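Local coordinates for protein acetyl-CoA acetyltransferase (Mycobacterium smegmatis, PDB 4EGV) that is a monomeric thiolase-fold protein with an additional C-terminal domain and may have acyltransferase activity, at residues 184-189 with 513-518; 191-196 with 459-464; 197-202 with 345-350; 305-310 with 409-414; 455-460 with 504-509. All coordinates share one frame; numbering follows the deposited sequence.

Contact 1. Residues 184-189 with 513-518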
# COMPACT_ATOMS: atom_id res chain seq x y z
N ILE A 184 7.28 2.99 19.97
CA ILE A 184 7.58 1.61 20.18
C ILE A 184 7.29 1.24 21.60
O ILE A 184 6.58 0.32 21.85
CB ILE A 184 9.03 1.32 19.83
CG1 ILE A 184 9.18 1.08 18.34
CG2 ILE A 184 9.53 0.14 20.60
CD1 ILE A 184 10.30 1.84 17.72
N ARG A 185 7.85 1.97 22.55
CA ARG A 185 7.63 1.62 23.93
C ARG A 185 6.22 1.83 24.37
O ARG A 185 5.90 1.62 25.50
CB ARG A 185 8.57 2.39 24.85
CG ARG A 185 8.67 3.88 24.61
CD ARG A 185 8.84 4.58 25.92
NE ARG A 185 9.24 5.97 25.80
CZ ARG A 185 8.88 6.93 26.64
NH1 ARG A 185 8.11 6.69 27.68
NH2 ARG A 185 9.28 8.15 26.44
N HIS A 186 5.36 2.22 23.47
CA HIS A 186 3.97 2.40 23.85
C HIS A 186 3.06 1.35 23.24
O HIS A 186 1.94 1.22 23.63
CB HIS A 186 3.49 3.79 23.49
CG HIS A 186 3.69 4.78 24.58
ND1 HIS A 186 4.84 5.52 24.71
CD2 HIS A 186 2.90 5.15 25.60
CE1 HIS A 186 4.74 6.30 25.76
NE2 HIS A 186 3.57 6.09 26.32
N GLY A 187 3.56 0.60 22.29
CA GLY A 187 2.77 -0.49 21.80
C GLY A 187 2.61 -0.44 20.32
O GLY A 187 2.13 -1.35 19.71
N LEU A 188 3.02 0.66 19.74
CA LEU A 188 2.97 0.76 18.31
C LEU A 188 4.09 0.01 17.65
O LEU A 188 5.00 0.59 17.10
CB LEU A 188 3.02 2.20 17.90
CG LEU A 188 2.37 3.19 18.85
CD1 LEU A 188 1.54 4.06 18.05
CD2 LEU A 188 1.58 2.45 19.83
N ILE A 189 4.02 -1.30 17.69
CA ILE A 189 5.02 -2.05 16.97
C ILE A 189 4.50 -2.69 15.68
O ILE A 189 5.08 -2.53 14.64
CB ILE A 189 5.79 -3.03 17.89
CG1 ILE A 189 6.55 -4.04 17.04
CG2 ILE A 189 4.88 -3.70 18.84
CD1 ILE A 189 7.97 -3.65 16.75
N LYS A 513 8.64 4.10 30.80
CA LYS A 513 8.36 2.94 30.01
C LYS A 513 7.13 3.25 29.18
O LYS A 513 7.15 3.20 27.98
CB LYS A 513 8.11 1.75 30.93
CG LYS A 513 9.26 0.80 31.18
CD LYS A 513 10.51 1.22 30.50
CE LYS A 513 11.71 1.04 31.36
NZ LYS A 513 12.86 0.61 30.59
N SER A 514 6.05 3.61 29.85
CA SER A 514 4.86 4.07 29.20
C SER A 514 4.18 5.04 30.12
O SER A 514 4.24 4.88 31.31
CB SER A 514 3.94 2.91 28.95
OG SER A 514 3.20 2.59 30.12
N ASN A 515 3.53 6.03 29.56
CA ASN A 515 2.69 6.95 30.28
C ASN A 515 1.38 6.26 30.45
O ASN A 515 0.97 5.61 29.56
CB ASN A 515 2.44 8.20 29.45
CG ASN A 515 3.67 8.91 29.07
OD1 ASN A 515 4.63 8.94 29.78
ND2 ASN A 515 3.62 9.51 27.94
N ARG A 516 0.72 6.37 31.57
CA ARG A 516 -0.47 5.57 31.78
C ARG A 516 -1.62 6.52 31.86
O ARG A 516 -1.38 7.68 31.96
CB ARG A 516 -0.32 4.76 33.08
CG ARG A 516 -0.18 3.25 32.91
CD ARG A 516 1.28 2.80 32.84
NE ARG A 516 1.56 1.45 33.34
CZ ARG A 516 2.41 1.18 34.32
NH1 ARG A 516 3.03 2.16 34.93
NH2 ARG A 516 2.64 -0.05 34.71
N ALA A 517 -2.85 6.06 31.82
CA ALA A 517 -3.97 6.97 31.83
C ALA A 517 -5.18 6.39 32.51
O ALA A 517 -5.24 5.22 32.76
CB ALA A 517 -4.31 7.38 30.47
N VAL A 518 -6.15 7.24 32.81
CA VAL A 518 -7.34 6.86 33.54
C VAL A 518 -8.33 8.01 33.40
O VAL A 518 -7.92 9.06 33.03
CB VAL A 518 -6.96 6.44 34.98
CG1 VAL A 518 -6.41 7.58 35.76
CG2 VAL A 518 -8.10 5.85 35.69
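H186 points the NE2 end of its ring at the backbone of the turn around N515. The backbone N-H of N515 donates to NE2, with N515 N 3.2 Å from H186 NE2. The bond is nearly straight, at 169°, but the donor sits 35° out of the ring plane. The ring and the side-chain amide of N515 cross obliquely, with planes 61° apart. Their nearest side-chain atoms are H186 NE2 and N515 ND2, 3.8 Å apart. ND2 is turned to other acceptors, the carbonyls of L484 and E449. On the other side of the imidazole, H186 ND1 bonds to the carbonyl of Y182. A neutral ring with its proton on ND1 is consistent with this pair of partners.

R185 approaches in a different way. Its chain is bent, and the aliphatic part runs alongside the K513 carbonyl. The edge of the guanidinium lies near K513 O and S514 N, with R185 NH1 3.6 Å from K513 O, and no hydrogen bond forms. S514 adds a looser touch, with its CB 4.1 Å from H186 NE2.

The ring of Y182 meets H186 edge-to-face, and L484 of strand 482-487 also packs on H186. The contact thus lays the loop before helix 191-206 against the approach to strand 516-519, where the backbone of N515 is hydrogen-bonded to that of K486.

Contact 2. Residues 191-196 with 459-464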
# COMPACT_ATOMS: atom_id res chain seq x y z
N ALA A 191 1.66 -3.37 12.40
CA ALA A 191 0.86 -2.55 11.51
C ALA A 191 -0.58 -2.27 11.92
O ALA A 191 -1.04 -1.21 11.76
CB ALA A 191 0.89 -3.10 10.17
N PRO A 192 -1.28 -3.25 12.46
CA PRO A 192 -2.70 -3.14 12.74
C PRO A 192 -3.11 -2.21 13.85
O PRO A 192 -4.09 -1.54 13.72
CB PRO A 192 -3.05 -4.56 13.13
CG PRO A 192 -2.17 -5.31 12.41
CD PRO A 192 -0.89 -4.65 12.50
N VAL A 193 -2.40 -2.26 14.96
CA VAL A 193 -2.62 -1.37 16.05
C VAL A 193 -2.46 0.13 15.63
O VAL A 193 -3.18 1.02 16.10
CB VAL A 193 -1.75 -1.82 17.24
CG1 VAL A 193 -0.37 -1.23 17.18
CG2 VAL A 193 -2.39 -1.41 18.53
N GLN A 194 -1.53 0.40 14.73
CA GLN A 194 -1.25 1.76 14.29
C GLN A 194 -2.25 2.27 13.29
O GLN A 194 -2.56 3.44 13.30
CB GLN A 194 0.14 1.83 13.69
CG GLN A 194 1.07 2.65 14.53
CD GLN A 194 2.52 2.29 14.34
OE1 GLN A 194 2.90 1.11 14.42
NE2 GLN A 194 3.35 3.30 14.09
N TYR A 195 -2.73 1.37 12.43
CA TYR A 195 -3.81 1.67 11.52
C TYR A 195 -5.13 1.87 12.22
O TYR A 195 -5.99 2.57 11.70
CB TYR A 195 -3.94 0.59 10.45
CG TYR A 195 -3.10 0.89 9.23
CD1 TYR A 195 -3.48 1.87 8.30
CD2 TYR A 195 -1.89 0.23 9.02
CE1 TYR A 195 -2.69 2.15 7.20
CE2 TYR A 195 -1.09 0.49 7.91
CZ TYR A 195 -1.50 1.44 7.01
OH TYR A 195 -0.70 1.70 5.95
N GLY A 196 -5.28 1.25 13.39
CA GLY A 196 -6.44 1.43 14.21
C GLY A 196 -6.58 2.85 14.64
O GLY A 196 -7.70 3.39 14.65
N THR A 459 -7.47 10.26 19.52
CA THR A 459 -7.71 8.95 18.93
C THR A 459 -7.22 7.84 19.87
O THR A 459 -6.55 8.08 20.87
CB THR A 459 -7.12 8.86 17.51
OG1 THR A 459 -7.51 7.63 16.89
CG2 THR A 459 -5.62 8.98 17.54
N TYR A 460 -7.59 6.61 19.54
CA TYR A 460 -7.46 5.48 20.43
C TYR A 460 -7.49 4.19 19.63
O TYR A 460 -7.94 4.13 18.48
CB TYR A 460 -8.62 5.48 21.45
CG TYR A 460 -9.98 5.21 20.82
CD1 TYR A 460 -10.54 3.93 20.83
CD2 TYR A 460 -10.70 6.23 20.20
CE1 TYR A 460 -11.77 3.67 20.24
CE2 TYR A 460 -11.94 5.99 19.60
CZ TYR A 460 -12.48 4.69 19.63
OH TYR A 460 -13.70 4.44 19.04
N THR A 461 -6.99 3.14 20.25
CA THR A 461 -7.33 1.79 19.82
C THR A 461 -7.34 0.86 21.04
O THR A 461 -6.92 1.25 22.13
CB THR A 461 -6.37 1.32 18.69
OG1 THR A 461 -6.79 0.04 18.20
CG2 THR A 461 -4.94 1.30 19.16
N VAL A 462 -7.85 -0.36 20.86
CA VAL A 462 -7.83 -1.33 21.93
C VAL A 462 -7.27 -2.65 21.42
O VAL A 462 -7.59 -3.08 20.30
CB VAL A 462 -9.24 -1.56 22.52
CG1 VAL A 462 -9.16 -2.48 23.75
CG2 VAL A 462 -9.90 -0.27 22.88
N ARG A 463 -6.44 -3.30 22.22
CA ARG A 463 -5.96 -4.64 21.86
C ARG A 463 -6.80 -5.70 22.53
O ARG A 463 -6.77 -5.84 23.73
CB ARG A 463 -4.51 -4.84 22.25
CG ARG A 463 -3.56 -3.77 21.76
CD ARG A 463 -2.16 -4.29 21.62
NE ARG A 463 -2.18 -5.44 20.72
CZ ARG A 463 -1.20 -5.79 19.89
NH1 ARG A 463 -0.06 -5.09 19.82
NH2 ARG A 463 -1.38 -6.85 19.14
N TYR A 464 -7.57 -6.43 21.74
CA TYR A 464 -8.47 -7.46 22.25
C TYR A 464 -7.79 -8.82 22.27
O TYR A 464 -8.31 -9.80 22.81
CB TYR A 464 -9.75 -7.53 21.43
CG TYR A 464 -10.54 -6.27 21.39
CD1 TYR A 464 -11.36 -5.90 22.43
CD2 TYR A 464 -10.49 -5.44 20.27
CE1 TYR A 464 -12.11 -4.72 22.38
CE2 TYR A 464 -11.24 -4.27 20.20
CZ TYR A 464 -12.04 -3.92 21.26
OH TYR A 464 -12.77 -2.78 21.18
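V193 leaves helix 191-196 with its CB directed at strand 459-463. The CB lies oblique to the guanidinium of R463. Above it the two methyls part. CG2 is anti to the backbone N and enters the contact. Its tip lies 3.8 Å from the CG2 methyl of T461. The same V193 CG2 is 4.2 Å from R463 CG, at the base of the arginine chain. CG1 takes the crowded position between the backbone N and the carbonyl carbon, and packs on G187 and L188 instead.

T461 brings its methyl to the helix backbone too, with T461 CG2 3.5 Å from V193 O. One turn further along, G196 lets the helix backbone come close, its CA 4.2 Å from T461 OG1. The helix and strand axes come within 7.8 Å and run roughly antiparallel, at 144°.

No hydrogen bond joins the two segments. T461 OG1 bonds to the carbonyl of D257, and R463 NH2 makes a salt bridge with D465. Just past the segment, L197 O and N200 ND2 bond to T459 OG1 and Y460 O. Here the helix meets the additional C-terminal domain through methyls and methylenes packed on each other and on helix backbone.

Contact 3. Residues 197-202 with 345-350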
# COMPACT_ATOMS: atom_id res chain seq x y z
N LEU A 197 -5.46 3.46 15.02
CA LEU A 197 -5.45 4.86 15.46
C LEU A 197 -5.86 5.84 14.35
O LEU A 197 -6.55 6.83 14.57
CB LEU A 197 -4.06 5.22 16.00
CG LEU A 197 -3.69 4.66 17.37
CD1 LEU A 197 -2.22 4.51 17.59
CD2 LEU A 197 -4.36 5.40 18.48
N LEU A 198 -5.41 5.57 13.13
CA LEU A 198 -5.69 6.40 11.97
C LEU A 198 -7.12 6.31 11.57
O LEU A 198 -7.72 7.25 11.20
CB LEU A 198 -4.84 5.95 10.78
CG LEU A 198 -3.48 6.58 10.46
CD1 LEU A 198 -2.65 6.72 11.63
CD2 LEU A 198 -2.78 5.84 9.42
N GLU A 199 -7.62 5.10 11.60
CA GLU A 199 -8.99 4.81 11.35
C GLU A 199 -9.95 5.39 12.36
O GLU A 199 -10.98 5.78 11.98
CB GLU A 199 -9.12 3.32 11.25
CG GLU A 199 -10.25 2.85 10.45
CD GLU A 199 -9.94 2.61 9.01
OE1 GLU A 199 -10.61 3.20 8.18
OE2 GLU A 199 -9.10 1.80 8.70
N ASN A 200 -9.59 5.47 13.64
CA ASN A 200 -10.43 6.09 14.63
C ASN A 200 -10.31 7.59 14.60
O ASN A 200 -11.21 8.29 14.95
CB ASN A 200 -10.13 5.52 16.00
CG ASN A 200 -10.79 4.24 16.24
OD1 ASN A 200 -11.83 3.99 15.75
ND2 ASN A 200 -10.17 3.42 16.99
N ALA A 201 -9.19 8.08 14.13
CA ALA A 201 -9.02 9.52 13.87
C ALA A 201 -9.88 10.05 12.69
O ALA A 201 -10.32 11.20 12.72
CB ALA A 201 -7.56 9.86 13.70
N ARG A 202 -10.11 9.21 11.68
CA ARG A 202 -10.94 9.56 10.54
C ARG A 202 -12.41 9.50 10.94
O ARG A 202 -13.24 10.27 10.46
CB ARG A 202 -10.67 8.62 9.38
CG ARG A 202 -11.42 8.92 8.12
CD ARG A 202 -11.18 7.93 7.04
NE ARG A 202 -12.08 8.17 5.93
CZ ARG A 202 -13.28 7.61 5.79
NH1 ARG A 202 -13.70 6.74 6.69
NH2 ARG A 202 -14.06 7.92 4.75
N CYS A 345 -4.48 -2.86 2.82
CA CYS A 345 -4.28 -3.85 3.90
C CYS A 345 -5.42 -3.59 4.92
O CYS A 345 -6.08 -4.49 5.41
CB CYS A 345 -2.85 -3.76 4.50
SG CYS A 345 -2.09 -5.32 5.25
N PHE A 346 -5.68 -2.31 5.14
CA PHE A 346 -6.75 -1.83 5.99
C PHE A 346 -7.61 -0.84 5.19
O PHE A 346 -7.21 -0.35 4.16
CB PHE A 346 -6.12 -1.16 7.22
CG PHE A 346 -5.19 -2.07 7.98
CD1 PHE A 346 -5.70 -2.94 8.95
CD2 PHE A 346 -3.82 -2.10 7.71
CE1 PHE A 346 -4.87 -3.81 9.65
CE2 PHE A 346 -2.98 -2.96 8.39
CZ PHE A 346 -3.50 -3.82 9.36
N PRO A 347 -8.81 -0.58 5.64
CA PRO A 347 -9.68 0.35 4.97
C PRO A 347 -9.14 1.78 4.81
O PRO A 347 -9.37 2.42 3.79
CB PRO A 347 -10.91 0.35 5.86
CG PRO A 347 -10.95 -0.95 6.41
CD PRO A 347 -9.55 -1.33 6.67
N PHE A 348 -8.44 2.26 5.82
CA PHE A 348 -7.99 3.62 5.85
C PHE A 348 -7.31 4.16 4.57
O PHE A 348 -7.70 5.21 4.07
CB PHE A 348 -7.13 3.89 7.09
CG PHE A 348 -6.57 5.25 7.12
CD1 PHE A 348 -7.33 6.35 7.62
CD2 PHE A 348 -5.31 5.51 6.55
CE1 PHE A 348 -6.82 7.68 7.58
CE2 PHE A 348 -4.77 6.85 6.50
CZ PHE A 348 -5.53 7.94 7.03
N PRO A 349 -6.28 3.47 4.03
CA PRO A 349 -5.56 4.07 2.91
C PRO A 349 -6.37 4.09 1.63
O PRO A 349 -5.99 4.78 0.68
CB PRO A 349 -4.31 3.18 2.77
CG PRO A 349 -4.63 1.98 3.43
CD PRO A 349 -5.63 2.23 4.49
N VAL A 350 -7.46 3.32 1.60
CA VAL A 350 -8.40 3.34 0.50
C VAL A 350 -9.36 4.48 0.70
O VAL A 350 -9.48 5.32 -0.16
CB VAL A 350 -9.19 2.03 0.33
CG1 VAL A 350 -10.15 2.15 -0.83
CG2 VAL A 350 -8.26 0.87 0.09
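The F348 ring and L198 form the tight part of this contact. F348 CG is anti to the backbone N, and this sends the ring out toward helix 197-202. L198 sits on one face of it. Its CB lies 4.0 Å from the ring centroid and only 7° off the ring normal, a clear CH-pi contact. The branch above follows the same face, with L198 CD2 3.7 Å from F348 CE2. The ring also lies close to the helix backbone, with F348 CD1 3.7 Å from L198 O.

Elsewhere the contact is looser, though still buried. R202 stretches out fully and passes the ring obliquely, with its CD 4.2 Å from F348 CD1. Its guanidinium goes on to other partners, a salt bridge with D355 and a cation-pi contact with F351. P347 is a light touch as well, with its CB 3.7 Å from E199 OE2. That proline also packs on helix 210-230, against M217, L220 and F221. The contact thus joins the buried middle of helix 191-206 to the segment leading into helix 348-357.

E199 carries the polar part. Its chain bends at chi2, and E199 and F348 run antiparallel alongside each other. The carboxylate plane is turned 79° from the ring. E199 OE2 lies 3.0 Å from F348 N, but the bond is weak because it is bent to 126°. Stronger grips come from outside, with Y213 OH on OE1 and Y259 OH on OE2. A buried carboxylate with two tyrosine hydroxyls and the backbone N-H of F348 would probably be stabilised as the charged form.

Contact 4. Residues 305-310 with 409-414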
# COMPACT_ATOMS: atom_id res chain seq x y z
N PRO A 305 5.34 12.76 7.30
CA PRO A 305 6.19 12.83 8.50
C PRO A 305 5.72 11.82 9.53
O PRO A 305 4.65 11.25 9.34
CB PRO A 305 6.01 14.27 8.98
CG PRO A 305 4.68 14.71 8.41
CD PRO A 305 4.52 13.98 7.14
N LYS A 306 6.48 11.57 10.60
CA LYS A 306 6.08 10.56 11.59
C LYS A 306 4.70 10.82 12.08
O LYS A 306 4.25 11.93 12.13
CB LYS A 306 7.00 10.44 12.81
CG LYS A 306 8.03 11.51 12.98
CD LYS A 306 9.11 11.07 13.97
CE LYS A 306 10.48 11.16 13.31
NZ LYS A 306 11.39 10.08 13.76
N LEU A 307 4.07 9.74 12.50
CA LEU A 307 2.70 9.72 12.89
C LEU A 307 2.32 10.82 13.85
O LEU A 307 1.40 11.46 13.64
CB LEU A 307 2.31 8.34 13.39
CG LEU A 307 0.89 8.20 13.89
CD1 LEU A 307 -0.05 8.57 12.83
CD2 LEU A 307 0.67 6.79 14.33
N LEU A 308 3.00 11.11 14.89
CA LEU A 308 2.45 12.15 15.76
C LEU A 308 2.64 13.63 15.35
O LEU A 308 2.20 14.54 16.06
CB LEU A 308 3.08 11.92 17.09
CG LEU A 308 2.52 11.01 18.17
CD1 LEU A 308 1.08 10.62 18.11
CD2 LEU A 308 3.50 9.98 18.70
N GLU A 309 3.33 13.87 14.25
CA GLU A 309 3.61 15.22 13.76
C GLU A 309 2.52 15.69 12.78
O GLU A 309 2.38 16.88 12.54
CB GLU A 309 4.99 15.26 13.07
CG GLU A 309 6.21 15.31 14.01
CD GLU A 309 7.59 15.09 13.30
OE1 GLU A 309 7.67 14.97 12.03
OE2 GLU A 309 8.62 15.04 14.03
N ARG A 310 1.76 14.74 12.24
CA ARG A 310 0.77 14.98 11.17
C ARG A 310 -0.37 15.89 11.60
O ARG A 310 -0.92 15.71 12.69
CB ARG A 310 0.19 13.66 10.62
CG ARG A 310 1.20 12.78 10.00
CD ARG A 310 0.65 11.49 9.50
NE ARG A 310 1.78 10.62 9.19
CZ ARG A 310 1.70 9.34 8.86
NH1 ARG A 310 0.53 8.73 8.74
NH2 ARG A 310 2.83 8.70 8.64
N GLY A 409 3.11 1.48 2.00
CA GLY A 409 3.37 2.80 2.45
C GLY A 409 3.47 2.92 3.94
O GLY A 409 3.06 3.90 4.45
N GLY A 410 4.00 1.95 4.64
CA GLY A 410 4.26 2.06 6.07
C GLY A 410 3.08 2.22 6.97
O GLY A 410 2.20 1.45 6.93
N ILE A 411 3.04 3.25 7.77
CA ILE A 411 1.82 3.63 8.47
C ILE A 411 1.11 4.75 7.74
O ILE A 411 1.10 5.83 8.23
CB ILE A 411 2.11 4.11 9.91
CG1 ILE A 411 2.98 3.11 10.66
CG2 ILE A 411 0.86 4.32 10.69
CD1 ILE A 411 2.42 1.69 10.72
N ALA A 412 0.53 4.48 6.57
CA ALA A 412 0.24 5.52 5.56
C ALA A 412 1.41 6.48 5.33
O ALA A 412 1.18 7.64 5.04
CB ALA A 412 -1.03 6.29 5.89
N SER A 413 2.66 5.99 5.47
CA SER A 413 3.86 6.86 5.47
C SER A 413 4.30 7.21 4.06
O SER A 413 4.86 8.24 3.82
CB SER A 413 5.06 6.21 6.20
OG SER A 413 4.76 5.85 7.51
N LYS A 414 4.04 6.30 3.13
CA LYS A 414 4.56 6.36 1.79
C LYS A 414 3.49 5.94 0.78
O LYS A 414 2.75 4.98 0.99
CB LYS A 414 5.78 5.45 1.66
CG LYS A 414 7.08 6.10 1.96
CD LYS A 414 8.12 5.03 2.15
CE LYS A 414 9.51 5.61 2.49
NZ LYS A 414 10.61 4.66 2.09
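R310 sets its CG anti to the carbonyl carbon (chi1 -62°) and then runs extended from CG to NE. This carries the guanidinium back across its own loop and on to residues 409-414. S413 turns its OG beside its own backbone N (chi1 -56°), where it accepts the N-H of I411 within the same loop.

The guanidinium is held along its edges. On the near side, R310 NE and R310 NH2 both grip one acceptor, the P305 carbonyl, side-on. R310 NE lies 2.9 Å from P305 O, and R310 NH2 lies 3.2 Å from it. On the far side, R310 NH1 donates to I411 O over 3.0 Å, with an N-H...O angle of 159° and the donor nearly along the C=O axis. R310 NH2 adds a weak bond to I411 O. Both carbonyls lie close to the guanidinium plane, so the group is fixed in rotation. S413 OG also lies in that plane, 3.6 Å from R310 NH2. L307 CA lies over one face.

The apolar share is small. L307 CD2 reaches I411 CG2 at 4.4 Å, and both side chains also pack on L198 of helix 191-206.

The arginine thus ties the loop after strand 294-303 to the tight turn between strands 402-409 and 414-421, where G409 O takes the N-H groups of S413 and K414. These two strands are neighbours in the large mixed sheet of the thiolase fold. Their glycine-rich connection probably corresponds to the CxG loop of thiolases, but the cysteine of that motif is absent here, so no catalytic role follows.

Contact 5. Residues 455-460 with 504-509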
# COMPACT_ATOMS: atom_id res chain seq x y z
N GLY A 455 -5.81 15.91 29.86
CA GLY A 455 -5.81 15.93 28.42
C GLY A 455 -7.09 15.43 27.82
O GLY A 455 -7.95 14.93 28.52
N THR A 456 -7.18 15.57 26.51
CA THR A 456 -8.33 15.13 25.70
C THR A 456 -7.89 13.97 24.78
O THR A 456 -6.79 13.98 24.22
CB THR A 456 -8.93 16.33 24.86
OG1 THR A 456 -9.28 17.41 25.73
CG2 THR A 456 -10.18 15.93 24.02
N ILE A 457 -8.76 12.97 24.64
CA ILE A 457 -8.55 11.87 23.70
C ILE A 457 -8.72 12.37 22.25
O ILE A 457 -9.78 12.90 21.90
CB ILE A 457 -9.50 10.71 24.01
CG1 ILE A 457 -9.13 10.10 25.36
CG2 ILE A 457 -9.42 9.68 22.93
CD1 ILE A 457 -10.05 9.02 25.82
N GLU A 458 -7.69 12.24 21.42
CA GLU A 458 -7.84 12.59 20.01
C GLU A 458 -8.16 11.35 19.19
O GLU A 458 -9.01 11.38 18.30
CB GLU A 458 -6.61 13.33 19.47
CG GLU A 458 -6.90 14.05 18.15
CD GLU A 458 -5.68 14.69 17.53
OE1 GLU A 458 -4.62 14.71 18.17
OE2 GLU A 458 -5.78 15.16 16.38
N THR A 459 -7.47 10.26 19.52
CA THR A 459 -7.71 8.95 18.93
C THR A 459 -7.22 7.84 19.87
O THR A 459 -6.55 8.08 20.87
CB THR A 459 -7.12 8.86 17.51
OG1 THR A 459 -7.51 7.63 16.89
CG2 THR A 459 -5.62 8.98 17.54
N TYR A 460 -7.59 6.61 19.54
CA TYR A 460 -7.46 5.48 20.43
C TYR A 460 -7.49 4.19 19.63
O TYR A 460 -7.94 4.13 18.48
CB TYR A 460 -8.62 5.48 21.45
CG TYR A 460 -9.98 5.21 20.82
CD1 TYR A 460 -10.54 3.93 20.83
CD2 TYR A 460 -10.70 6.23 20.20
CE1 TYR A 460 -11.77 3.67 20.24
CE2 TYR A 460 -11.94 5.99 19.60
CZ TYR A 460 -12.48 4.69 19.63
OH TYR A 460 -13.70 4.44 19.04
N ALA A 504 -12.94 12.82 25.32
CA ALA A 504 -13.16 12.59 26.72
C ALA A 504 -11.97 13.00 27.53
O ALA A 504 -10.87 12.86 27.09
CB ALA A 504 -13.43 11.17 26.94
N LYS A 505 -12.22 13.51 28.73
CA LYS A 505 -11.15 14.01 29.58
C LYS A 505 -10.52 12.86 30.34
O LYS A 505 -11.21 11.98 30.86
CB LYS A 505 -11.70 15.06 30.56
CG LYS A 505 -12.03 16.45 29.94
CD LYS A 505 -10.73 17.31 29.75
CE LYS A 505 -10.99 18.83 29.58
NZ LYS A 505 -12.09 19.10 28.63
N ILE A 506 -9.20 12.86 30.37
CA ILE A 506 -8.42 11.83 31.04
C ILE A 506 -7.26 12.47 31.79
O ILE A 506 -6.85 13.60 31.50
CB ILE A 506 -7.82 10.80 30.03
CG1 ILE A 506 -7.22 11.49 28.80
CG2 ILE A 506 -8.86 9.76 29.65
CD1 ILE A 506 -5.90 10.95 28.41
N VAL A 507 -6.72 11.73 32.76
CA VAL A 507 -5.55 12.19 33.50
C VAL A 507 -4.38 11.25 33.17
O VAL A 507 -4.48 10.05 33.32
CB VAL A 507 -5.85 12.42 35.07
CG1 VAL A 507 -5.66 11.17 35.90
CG2 VAL A 507 -4.99 13.54 35.67
N VAL A 508 -3.29 11.82 32.66
CA VAL A 508 -2.11 11.05 32.24
C VAL A 508 -0.98 11.28 33.26
O VAL A 508 -0.74 12.41 33.69
CB VAL A 508 -1.69 11.41 30.75
CG1 VAL A 508 -1.56 12.91 30.54
CG2 VAL A 508 -0.42 10.75 30.33
N THR A 509 -0.31 10.20 33.65
CA THR A 509 0.88 10.25 34.55
C THR A 509 2.13 9.75 33.83
O THR A 509 2.13 8.65 33.32
CB THR A 509 0.70 9.32 35.78
OG1 THR A 509 -0.69 9.15 36.07
CG2 THR A 509 1.43 9.88 37.03
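G455 O accepts one hydrogen bond, from the N-H of I506, with I506 N 3.0 Å from G455 O. K505 adds a supplementary CA-H...O contact, its CA 3.5 Å from the same oxygen. G455 also gives its own N-H back to I506, with G455 N 3.0 Å from I506 O and an angle of 168°. G455 and I506 are therefore an antiparallel hydrogen-bonded pair. T456 and K505 follow as the non-hydrogen-bonded pair. A further bond runs from I457 N to A504 O, 3.2 Å apart, and the backbone bonding of I457 goes on to G503.

The side chains divide between the two faces. T456 and K505 share one, where they are partly exposed or exposed. On the other, I506 has its CG1 in the crowded position over G455. It crosses I457 at about a right angle, with I457 CD1 4.1 Å from I506 CG2. The same I457 CD1 lies 4.2 Å from A504 CB. F483 of strand 482-487 also packs on I506.

The short strand axes are splayed at 111°, and a classic beta bulge at E458 and T459, opposite I474, interrupts the regular strand. The long strand 453-463 pairs with 470-476 on one side and 505-509 on the other. Helix 490-498 lies between strands 482-487 and 505-509, where an OB fold has its helix between the third and fourth strands. This is consistent with an OB-type fold for the additional C-terminal domain.

How the contacts relate
Contacts 2 and 3 are buried and use successive turns of helix 191-206. Contact 1 is also mostly buried but lies further out. Contacts 4 and 5 are only partly buried. Contact 5 is farthest from the chain centre, at about 30 Å. It shares T459 and Y460 with contact 2, and its strand 505-509 neighbours strand 516-519 of contact 1. T459 OG1 and Y460 O bond to helix 191-206, linking contact 5 to contact 3. L198 packs between contacts 3 and 4. The chemistry shifts with place: backbone pairing in contact 5, methyl packing in contact 2, ring and carboxylate in contact 3, and single side chains gripping loop backbone in contacts 1 and 4.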